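Local coordinates for 3-oxoacyl-[acyl-carrier-protein] synthase 3 (Micrococcus luteus NCTC 2665, PDB 4EWP) that probably catalyses, as a homodimer of the thiolase-like superfamily, the first condensation of fatty acid synthesis, between acetyl-CoA and malonyl-ACP, at residues L104-E108 with I109-P113; N26-N30 with E31-G35; A262-P266 with E267-A271; P241-F244 with R245-W249. All blocks are in the same frame, centred on the assembly; numbering follows the deposited sequence.

Interaction 1. Residues L104-E108 with I109-P113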
loop_
_atom_site.group_PDB
_atom_site.type_symbol
_atom_site.label_atom_id
_atom_site.label_comp_id
_atom_site.label_asym_id
_atom_site.label_seq_id
_atom_site.Cartn_x
_atom_site.Cartn_y
_atom_site.Cartn_z
ATOM N N LEU A 104 9.977 0.904 8.847
ATOM C CA LEU A 104 10.639 1.756 9.846
ATOM C C LEU A 104 9.831 1.822 11.139
ATOM O O LEU A 104 10.387 1.694 12.231
ATOM C CB LEU A 104 10.844 3.188 9.326
ATOM C CG LEU A 104 11.981 3.466 8.347
ATOM C CD1 LEU A 104 11.884 4.891 7.823
ATOM C CD2 LEU A 104 13.341 3.229 9.005
ATOM N N VAL A 105 8.521 2.034 11.013
ATOM C CA VAL A 105 7.665 2.137 12.184
ATOM C C VAL A 105 7.752 0.858 13.016
ATOM O O VAL A 105 7.964 0.909 14.235
ATOM C CB VAL A 105 6.194 2.436 11.796
ATOM C CG1 VAL A 105 5.264 2.426 13.033
ATOM C CG2 VAL A 105 6.095 3.771 11.049
ATOM N N ALA A 106 7.612 -0.283 12.344
ATOM C CA ALA A 106 7.642 -1.583 13.012
ATOM C C ALA A 106 8.910 -1.717 13.822
ATOM O O ALA A 106 8.880 -2.168 14.971
ATOM C CB ALA A 106 7.550 -2.712 11.997
ATOM N N HIS A 107 10.027 -1.303 13.221
ATOM C CA HIS A 107 11.323 -1.401 13.875
ATOM C C HIS A 107 11.422 -0.475 15.075
ATOM O O HIS A 107 11.843 -0.899 16.149
ATOM C CB HIS A 107 12.476 -1.102 12.918
ATOM C CG HIS A 107 13.789 -0.956 13.617
ATOM N ND1 HIS A 107 14.341 -1.972 14.371
ATOM C CD2 HIS A 107 14.634 0.093 13.718
ATOM C CE1 HIS A 107 15.481 -1.557 14.893
ATOM N NE2 HIS A 107 15.685 -0.310 14.511
ATOM N N GLU A 108 11.025 0.783 14.885
ATOM C CA GLU A 108 11.165 1.803 15.925
ATOM C C GLU A 108 10.369 1.441 17.166
ATOM O O GLU A 108 10.806 1.712 18.288
ATOM C CB GLU A 108 10.697 3.174 15.425
ATOM C CG GLU A 108 11.235 3.609 14.070
ATOM C CD GLU A 108 12.679 4.060 14.127
ATOM O OE1 GLU A 108 13.304 3.909 15.202
ATOM O OE2 GLU A 108 13.182 4.567 13.095
ATOM N N ILE A 109 9.193 0.847 16.973
ATOM C CA ILE A 109 8.322 0.563 18.110
ATOM C C ILE A 109 8.556 -0.818 18.682
ATOM O O ILE A 109 7.847 -1.238 19.588
ATOM C CB ILE A 109 6.819 0.724 17.783
ATOM C CG1 ILE A 109 6.353 -0.361 16.805
ATOM C CG2 ILE A 109 6.530 2.139 17.275
ATOM C CD1 ILE A 109 4.924 -0.178 16.321
ATOM N N GLY A 110 9.544 -1.534 18.158
ATOM C CA GLY A 110 9.870 -2.835 18.721
ATOM C C GLY A 110 8.966 -3.978 18.285
ATOM O O GLY A 110 8.883 -4.997 18.981
ATOM N N ALA A 111 8.314 -3.821 17.129
ATOM C CA ALA A 111 7.428 -4.852 16.564
ATOM C C ALA A 111 8.123 -5.909 15.693
ATOM O O ALA A 111 7.487 -6.899 15.299
ATOM C CB ALA A 111 6.308 -4.205 15.768
ATOM N N THR A 112 9.397 -5.698 15.362
ATOM C CA THR A 112 10.134 -6.701 14.602
ATOM C C THR A 112 9.959 -8.048 15.295
ATOM O O THR A 112 10.063 -8.133 16.515
ATOM C CB THR A 112 11.625 -6.347 14.497
ATOM O OG1 THR A 112 11.755 -5.048 13.923
ATOM C CG2 THR A 112 12.383 -7.360 13.602
ATOM N N PRO A 113 9.709 -9.111 14.518
ATOM C CA PRO A 113 9.715 -9.120 13.052
ATOM C C PRO A 113 8.330 -9.121 12.400
ATOM O O PRO A 113 8.196 -9.672 11.294
ATOM C CB PRO A 113 10.417 -10.450 12.742
ATOM C CG PRO A 113 9.854 -11.365 13.800
ATOM C CD PRO A 113 9.658 -10.487 15.055
HETATM O O HOH W 1 12.089 -3.889 16.973
#
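Ala-106 and Ala-111 approach each other where helix 101-108 ends, their CA atoms 4.8 Å apart, and the backbone between them is a worked example of the Schellman motif. Ile-109 N still makes a helical bond to Val-105 O (3.0 Å). Gly-110 then leaves the helix with a positive phi of 80°, an angle at which a beta carbon would jam against the preceding carbonyl oxygen. Its N-H turns back to His-107 O (3.1 Å), meeting it from well above the carbonyl plane, while Ala-111 N reaches Ala-106 O (2.8 Å) nearly in line with that carbonyl.

The side chains follow this reversal. With chi1 at 68°, CG1 of Ile-109 sits between its own N and carbonyl carbon and leans on Val-105 O (3.3 Å); CD1 carries on to Val-105 CG1 (4.2 Å). The methyls of Ala-106 and Ala-111 also touch. Thr-112 runs alongside His-107, with OG1 at the edge of the imidazole, 4.0 Å from ND1. A water donates to His-107 O and links weakly to Thr-112 OG1.

Val-105 and Ile-109 pack on helix 62-76, where they meet Ala-66 and Val-67 respectively. Thr-112 packs on Ser-192 of the second subunit, in the loop that leads from helix 101-108 to strand 116-120.

Interaction 2. Residues N26-N30 with E31-G35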
loop_
_atom_site.group_PDB
_atom_site.type_symbol
_atom_site.label_atom_id
_atom_site.label_comp_id
_atom_site.label_asym_id
_atom_site.label_seq_id
_atom_site.Cartn_x
_atom_site.Cartn_y
_atom_site.Cartn_z
ATOM N N ASN A 26 2.421 22.981 15.823
ATOM C CA ASN A 26 2.204 24.179 15.017
ATOM C C ASN A 26 0.787 24.223 14.448
ATOM O O ASN A 26 0.449 23.492 13.517
ATOM C CB ASN A 26 3.248 24.295 13.896
ATOM C CG ASN A 26 3.299 25.683 13.294
ATOM O OD1 ASN A 26 2.742 26.623 13.855
ATOM N ND2 ASN A 26 3.965 25.823 12.148
ATOM N N LEU A 27 -0.047 25.072 15.032
ATOM C CA LEU A 27 -1.395 25.270 14.531
ATOM C C LEU A 27 -1.402 26.547 13.727
ATOM O O LEU A 27 -1.435 27.635 14.292
ATOM C CB LEU A 27 -2.393 25.376 15.684
ATOM C CG LEU A 27 -2.483 24.140 16.584
ATOM C CD1 LEU A 27 -3.709 24.249 17.488
ATOM C CD2 LEU A 27 -2.524 22.836 15.776
ATOM N N VAL A 28 -1.346 26.411 12.407
ATOM C CA VAL A 28 -1.306 27.564 11.515
ATOM C C VAL A 28 -2.695 28.175 11.331
ATOM O O VAL A 28 -3.647 27.481 10.983
ATOM C CB VAL A 28 -0.721 27.170 10.144
ATOM C CG1 VAL A 28 -0.726 28.354 9.193
ATOM C CG2 VAL A 28 0.688 26.604 10.310
ATOM N N PRO A 29 -2.820 29.486 11.591
ATOM C CA PRO A 29 -4.112 30.158 11.402
ATOM C C PRO A 29 -4.331 30.588 9.953
ATOM O O PRO A 29 -3.374 30.749 9.188
ATOM C CB PRO A 29 -3.991 31.394 12.293
ATOM C CG PRO A 29 -2.540 31.712 12.269
ATOM C CD PRO A 29 -1.829 30.368 12.227
ATOM N N ASN A 30 -5.591 30.792 9.593
ATOM C CA ASN A 30 -5.937 31.149 8.228
ATOM C C ASN A 30 -5.102 32.284 7.660
ATOM O O ASN A 30 -4.778 32.293 6.477
ATOM C CB ASN A 30 -7.426 31.480 8.132
ATOM C CG ASN A 30 -8.305 30.252 8.307
ATOM O OD1 ASN A 30 -7.831 29.109 8.204
ATOM N ND2 ASN A 30 -9.590 30.476 8.564
ATOM N N GLU A 31 -4.747 33.235 8.514
ATOM C CA GLU A 31 -4.150 34.494 8.073
ATOM C C GLU A 31 -2.779 34.299 7.422
ATOM O O GLU A 31 -2.359 35.095 6.580
ATOM C CB GLU A 31 -4.044 35.466 9.254
ATOM C CG GLU A 31 -3.829 36.925 8.856
ATOM C CD GLU A 31 -5.131 37.696 8.613
ATOM O OE1 GLU A 31 -6.228 37.128 8.826
ATOM O OE2 GLU A 31 -5.047 38.880 8.213
ATOM N N ASP A 32 -2.089 33.236 7.818
ATOM C CA ASP A 32 -0.752 32.956 7.308
ATOM C C ASP A 32 -0.815 32.468 5.865
ATOM O O ASP A 32 0.162 32.572 5.121
ATOM C CB ASP A 32 -0.050 31.906 8.177
ATOM C CG ASP A 32 0.239 32.406 9.592
ATOM O OD1 ASP A 32 -0.207 33.522 9.948
ATOM O OD2 ASP A 32 0.908 31.676 10.358
ATOM N N LEU A 33 -1.970 31.946 5.469
ATOM C CA LEU A 33 -2.109 31.302 4.165
ATOM C C LEU A 33 -2.861 32.137 3.126
ATOM O O LEU A 33 -2.747 31.886 1.923
ATOM C CB LEU A 33 -2.821 29.960 4.324
ATOM C CG LEU A 33 -2.156 28.978 5.276
ATOM C CD1 LEU A 33 -2.906 27.638 5.303
ATOM C CD2 LEU A 33 -0.706 28.784 4.867
ATOM N N ILE A 34 -3.633 33.116 3.585
ATOM C CA ILE A 34 -4.570 33.809 2.705
ATOM C C ILE A 34 -3.926 34.651 1.600
ATOM O O ILE A 34 -4.570 34.940 0.591
ATOM C CB ILE A 34 -5.529 34.694 3.507
ATOM C CG1 ILE A 34 -4.734 35.630 4.420
ATOM C CG2 ILE A 34 -6.489 33.825 4.298
ATOM C CD1 ILE A 34 -5.596 36.646 5.152
ATOM N N GLY A 35 -2.669 35.040 1.793
ATOM C CA GLY A 35 -1.974 35.910 0.851
ATOM C C GLY A 35 -1.851 35.376 -0.569
ATOM O O GLY A 35 -2.419 35.945 -1.491
#
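Pro-29 and Asp-32 meet twice, through the backbone and through their side chains, where strand 27-29 gives way to a short, weakly bonded helical turn. Two backbone bonds are of the i to i+3 kind: Asp-32 N donates to Pro-29 O (3.1 Å) and Leu-33 N to Asn-30 O (3.0 Å), both donors standing above the carbonyl plane. Asn-30 O takes a further, weak i to i+4 bond from Ile-34 N, so that one oxygen holds two successive amides. The same oxygen is approached by a methyl, Ile-34 CG2, at 3.2 Å.

Apolar contact centres on Val-28 CG1, placed opposite the backbone N by a chi1 of 178°. It touches Asp-32 CB (3.8 Å) and reaches Leu-33 CG (4.2 Å).

The Asp-32 carboxylate forms a third group. It crosses obliquely at the CG and CD atoms of the proline ring, OD2 being 3.6 Å from Pro-29 CD and OD1 3.8 Å from Pro-29 CG.

The Asn-30 amide turns into the protein: OD1 is hydrogen-bonded to Arg-53 NH1, ND2 to Ile-50 O and Asp-41 OD1, which should fix its rotation. The two overlapping i to i+3 bonds give a 3-10-like turn directly after strand 27-29, which pairs antiparallel with strand 52-54; the Leu-33 side chain lies about 11 Å from that of the predicted active-site Asn-306.

Interaction 3. Residues A262-P266 with E267-A271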
loop_
_atom_site.group_PDB
_atom_site.type_symbol
_atom_site.label_atom_id
_atom_site.label_comp_id
_atom_site.label_asym_id
_atom_site.label_seq_id
_atom_site.Cartn_x
_atom_site.Cartn_y
_atom_site.Cartn_z
ATOM N N ALA A 262 -24.402 -3.557 9.550
ATOM C CA ALA A 262 -24.027 -3.690 10.955
ATOM C C ALA A 262 -25.205 -4.189 11.790
ATOM O O ALA A 262 -25.022 -4.779 12.862
ATOM C CB ALA A 262 -23.494 -2.357 11.500
ATOM N N GLY A 263 -26.416 -3.952 11.290
ATOM C CA GLY A 263 -27.624 -4.260 12.031
ATOM C C GLY A 263 -27.937 -3.207 13.082
ATOM O O GLY A 263 -28.326 -3.523 14.208
ATOM N N VAL A 264 -27.787 -1.943 12.697
ATOM C CA VAL A 264 -27.759 -0.840 13.647
ATOM C C VAL A 264 -28.542 0.353 13.091
ATOM O O VAL A 264 -28.568 0.572 11.880
ATOM C CB VAL A 264 -26.271 -0.471 13.964
ATOM C CG1 VAL A 264 -26.107 0.982 14.337
ATOM C CG2 VAL A 264 -25.707 -1.394 15.046
ATOM N N GLU A 265 -29.211 1.097 13.968
ATOM C CA GLU A 265 -29.926 2.306 13.562
ATOM C C GLU A 265 -29.165 3.515 14.096
ATOM O O GLU A 265 -28.409 3.384 15.057
ATOM C CB GLU A 265 -31.349 2.301 14.120
ATOM C CG GLU A 265 -32.132 1.020 13.855
ATOM C CD GLU A 265 -32.836 1.013 12.506
ATOM O OE1 GLU A 265 -32.244 1.479 11.508
ATOM O OE2 GLU A 265 -33.994 0.543 12.448
ATOM N N PRO A 266 -29.360 4.696 13.484
ATOM C CA PRO A 266 -28.668 5.916 13.931
ATOM C C PRO A 266 -28.856 6.198 15.433
ATOM O O PRO A 266 -27.966 6.763 16.079
ATOM C CB PRO A 266 -29.335 7.013 13.096
ATOM C CG PRO A 266 -29.808 6.308 11.874
ATOM C CD PRO A 266 -30.268 4.964 12.356
ATOM N N GLU A 267 -30.003 5.783 15.970
ATOM C CA GLU A 267 -30.331 5.886 17.388
ATOM C C GLU A 267 -29.403 5.055 18.276
ATOM O O GLU A 267 -29.246 5.348 19.457
ATOM C CB GLU A 267 -31.781 5.430 17.615
ATOM C CG GLU A 267 -32.843 6.386 17.082
ATOM C CD GLU A 267 -32.840 6.562 15.549
ATOM O OE1 GLU A 267 -32.048 5.916 14.835
ATOM O OE2 GLU A 267 -33.652 7.365 15.040
ATOM N N ASP A 268 -28.814 4.007 17.705
ATOM C CA ASP A 268 -27.882 3.131 18.422
ATOM C C ASP A 268 -26.454 3.686 18.468
ATOM O O ASP A 268 -25.607 3.185 19.216
ATOM C CB ASP A 268 -27.868 1.743 17.778
ATOM C CG ASP A 268 -29.216 1.055 17.846
ATOM O OD1 ASP A 268 -29.860 1.147 18.917
ATOM O OD2 ASP A 268 -29.632 0.433 16.836
ATOM N N LEU A 269 -26.184 4.713 17.665
ATOM C CA LEU A 269 -24.845 5.315 17.608
ATOM C C LEU A 269 -24.567 6.223 18.804
ATOM O O LEU A 269 -25.438 6.973 19.232
ATOM C CB LEU A 269 -24.656 6.117 16.311
ATOM C CG LEU A 269 -24.674 5.341 14.988
ATOM C CD1 LEU A 269 -24.565 6.271 13.775
ATOM C CD2 LEU A 269 -23.544 4.311 14.975
ATOM N N ALA A 270 -23.352 6.155 19.342
ATOM C CA ALA A 270 -22.903 7.142 20.314
ATOM C C ALA A 270 -22.165 8.263 19.598
ATOM O O ALA A 270 -22.050 9.371 20.113
ATOM C CB ALA A 270 -22.003 6.512 21.347
ATOM N N ALA A 271 -21.660 7.977 18.404
ATOM C CA ALA A 271 -20.884 8.975 17.683
ATOM C C ALA A 271 -20.880 8.738 16.182
ATOM O O ALA A 271 -21.051 7.615 15.710
ATOM C CB ALA A 271 -19.445 9.027 18.211
#
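Glu-267 runs alongside Pro-266. Its chain bends at chi2 (64°), which sets OE1 beside the ring, 3.2 Å from Pro-266 CD and 3.4 Å from Pro-266 CB. Asp-268 follows with a reciprocal pairing to Glu-265: its backbone N donates to Glu-265 O (2.8 Å), while its OD2 accepts from Glu-265 N (3.0 Å) in an almost straight bond of 168°. The amide comes to OD2 on the anti side, 27° out of the carboxylate plane, and two bonds between the same residues hold both the turn and the carboxylate. Asp-268 CB also rests on Val-264 CG1 (3.9 Å), and both residues touch Val-3 of the second subunit.

The arrangement is a helix-to-strand connection in a thiolase-type half: helix 240-262 ends in a Schellman motif at Gly-263, and a brief 3-10 turn delivers the chain into strand 269-274. Leu-269 N completes that turn by binding Pro-266 O (3.1 Å) from well above the carbonyl plane. The leucine's CD2 meets Val-264 CG1 at 4.2 Å, and its side chain also touches Leu-259 of helix 240-262 and Leu-332 of strand 330-337. At Ala-270 the chain turns a corner, and Ala-271 joins strand 330-337 through backbone bonds to Leu-330 and Leu-332.

Interaction 4. Residues P241-F244 with R245-W249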
loop_
_atom_site.group_PDB
_atom_site.type_symbol
_atom_site.label_atom_id
_atom_site.label_comp_id
_atom_site.label_asym_id
_atom_site.label_seq_id
_atom_site.Cartn_x
_atom_site.Cartn_y
_atom_site.Cartn_z
ATOM N N PRO A 241 -16.245 21.299 -6.158
ATOM C CA PRO A 241 -17.684 21.039 -6.277
ATOM C C PRO A 241 -18.033 19.564 -6.499
ATOM O O PRO A 241 -18.995 19.081 -5.896
ATOM C CB PRO A 241 -18.089 21.883 -7.493
ATOM C CG PRO A 241 -17.136 23.017 -7.476
ATOM C CD PRO A 241 -15.813 22.385 -7.053
ATOM N N SER A 242 -17.284 18.857 -7.340
ATOM C CA SER A 242 -17.537 17.424 -7.512
ATOM C C SER A 242 -17.340 16.663 -6.208
ATOM O O SER A 242 -18.161 15.814 -5.843
ATOM C CB SER A 242 -16.662 16.818 -8.610
ATOM O OG SER A 242 -17.010 17.369 -9.858
ATOM N N VAL A 243 -16.264 16.972 -5.497
ATOM C CA VAL A 243 -16.017 16.307 -4.221
ATOM C C VAL A 243 -17.210 16.444 -3.285
ATOM O O VAL A 243 -17.633 15.459 -2.681
ATOM C CB VAL A 243 -14.758 16.829 -3.527
ATOM C CG1 VAL A 243 -14.684 16.300 -2.104
ATOM C CG2 VAL A 243 -13.529 16.418 -4.318
ATOM N N PHE A 244 -17.763 17.656 -3.184
ATOM C CA PHE A 244 -18.902 17.903 -2.287
ATOM C C PHE A 244 -20.123 17.051 -2.644
ATOM O O PHE A 244 -20.703 16.392 -1.777
ATOM C CB PHE A 244 -19.290 19.384 -2.261
ATOM C CG PHE A 244 -20.459 19.684 -1.350
ATOM C CD1 PHE A 244 -20.253 19.989 -0.006
ATOM C CD2 PHE A 244 -21.765 19.642 -1.832
ATOM C CE1 PHE A 244 -21.331 20.261 0.837
ATOM C CE2 PHE A 244 -22.840 19.903 -0.993
ATOM C CZ PHE A 244 -22.621 20.218 0.344
ATOM N N ARG A 245 -20.523 17.073 -3.914
ATOM C CA ARG A 245 -21.675 16.288 -4.355
ATOM C C ARG A 245 -21.496 14.805 -4.057
ATOM O O ARG A 245 -22.426 14.130 -3.614
ATOM C CB ARG A 245 -21.958 16.497 -5.846
ATOM C CG ARG A 245 -22.637 17.802 -6.141
ATOM C CD ARG A 245 -23.105 17.887 -7.576
ATOM N NE ARG A 245 -21.997 17.834 -8.513
ATOM C CZ ARG A 245 -21.355 18.902 -8.966
ATOM N NH1 ARG A 245 -21.703 20.110 -8.566
ATOM N NH2 ARG A 245 -20.356 18.762 -9.819
ATOM N N TRP A 246 -20.294 14.300 -4.289
ATOM C CA TRP A 246 -20.005 12.888 -4.033
ATOM C C TRP A 246 -19.890 12.626 -2.524
ATOM O O TRP A 246 -20.559 11.750 -1.968
ATOM C CB TRP A 246 -18.720 12.490 -4.788
ATOM C CG TRP A 246 -18.205 11.112 -4.527
ATOM C CD1 TRP A 246 -18.693 9.947 -5.037
ATOM C CD2 TRP A 246 -17.069 10.752 -3.717
ATOM N NE1 TRP A 246 -17.949 8.883 -4.579
ATOM C CE2 TRP A 246 -16.948 9.351 -3.768
ATOM C CE3 TRP A 246 -16.148 11.479 -2.958
ATOM C CZ2 TRP A 246 -15.951 8.664 -3.088
ATOM C CZ3 TRP A 246 -15.165 10.803 -2.279
ATOM C CH2 TRP A 246 -15.064 9.406 -2.353
ATOM N N ALA A 247 -19.044 13.412 -1.868
ATOM C CA ALA A 247 -18.757 13.249 -0.442
ATOM C C ALA A 247 -20.004 13.155 0.426
ATOM O O ALA A 247 -20.032 12.420 1.417
ATOM C CB ALA A 247 -17.885 14.394 0.048
ATOM N N VAL A 248 -21.019 13.935 0.073
ATOM C CA VAL A 248 -22.233 14.025 0.871
ATOM C C VAL A 248 -23.305 13.048 0.400
ATOM O O VAL A 248 -23.731 12.189 1.159
ATOM C CB VAL A 248 -22.823 15.458 0.837
ATOM C CG1 VAL A 248 -24.181 15.491 1.526
ATOM C CG2 VAL A 248 -21.862 16.443 1.484
ATOM N N TRP A 249 -23.731 13.179 -0.854
ATOM C CA TRP A 249 -24.893 12.445 -1.354
ATOM C C TRP A 249 -24.582 11.004 -1.759
ATOM O O TRP A 249 -25.463 10.145 -1.721
ATOM C CB TRP A 249 -25.529 13.214 -2.509
ATOM C CG TRP A 249 -25.603 14.677 -2.188
ATOM C CD1 TRP A 249 -24.806 15.667 -2.683
ATOM C CD2 TRP A 249 -26.473 15.298 -1.248
ATOM N NE1 TRP A 249 -25.143 16.873 -2.129
ATOM C CE2 TRP A 249 -26.165 16.674 -1.239
ATOM C CE3 TRP A 249 -27.493 14.831 -0.416
ATOM C CZ2 TRP A 249 -26.838 17.587 -0.434
ATOM C CZ3 TRP A 249 -28.162 15.736 0.377
ATOM C CH2 TRP A 249 -27.832 17.101 0.363
#
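Pro-241, Ser-242, Val-243 and Phe-244 each pass a carbonyl to the amide four residues on, in a helix that widens into a pi-type turn at 246-249; Val-243 O to Ala-247 N is notably tight at 2.6 Å. Phe-244 carries the apolar side. With chi1 at 180° its ring is carried beside the carbonyl carbon and lies alongside Val-248, whose CG2 lies over one face, 4.0 Å from the ring centroid, as a CH-pi contact. Trp-249 approaches the same ring obliquely, its NE1 4.0 Å from Phe-244 CE2 and the planes inclined at 73°.

Arg-245 turns back toward the start of the helix. A bend at chi3 (-63°) lays the guanidinium across Pro-241 O, which sits 3.8 Å from its plane, over the centre. NH2 comes within 3.6 Å of Ser-242 OG, but that hydroxyl is hydrogen-bonded to Asp-239.

Helix 279-288 covers one side of this helix, with Arg-280 of the predicted ACP-binding region against Phe-244 and Ile-281 against Ala-247. On the sheet side Trp-246 and Ala-247 rest on Phe-336 of strand 330-337, and the Ala-247 side chain is about 7 Å from that of the predicted catalytic His-275.

Overall arrangement
Along the chain the order is interaction 2, interaction 1, interaction 4, interaction 3, and no two of them touch. Interaction 1 ends a helix leading to strand 116-120, the outermost strand, within this chain, of one five-stranded sheet; interaction 3 begins strand 269-274 of the other, and the matching strand orders reflect the duplicated halves of the thiolase fold. These two, with centres 36 Å apart, both touch the second subunit. Interactions 4 and 3 lie near the start and at the end of helix 240-262, centres 24 Å apart. Interactions 2 and 4, about 17 Å apart at their nearest atoms, have side chains about 11 Å and 7 to 8 Å from those of predicted active-site residues.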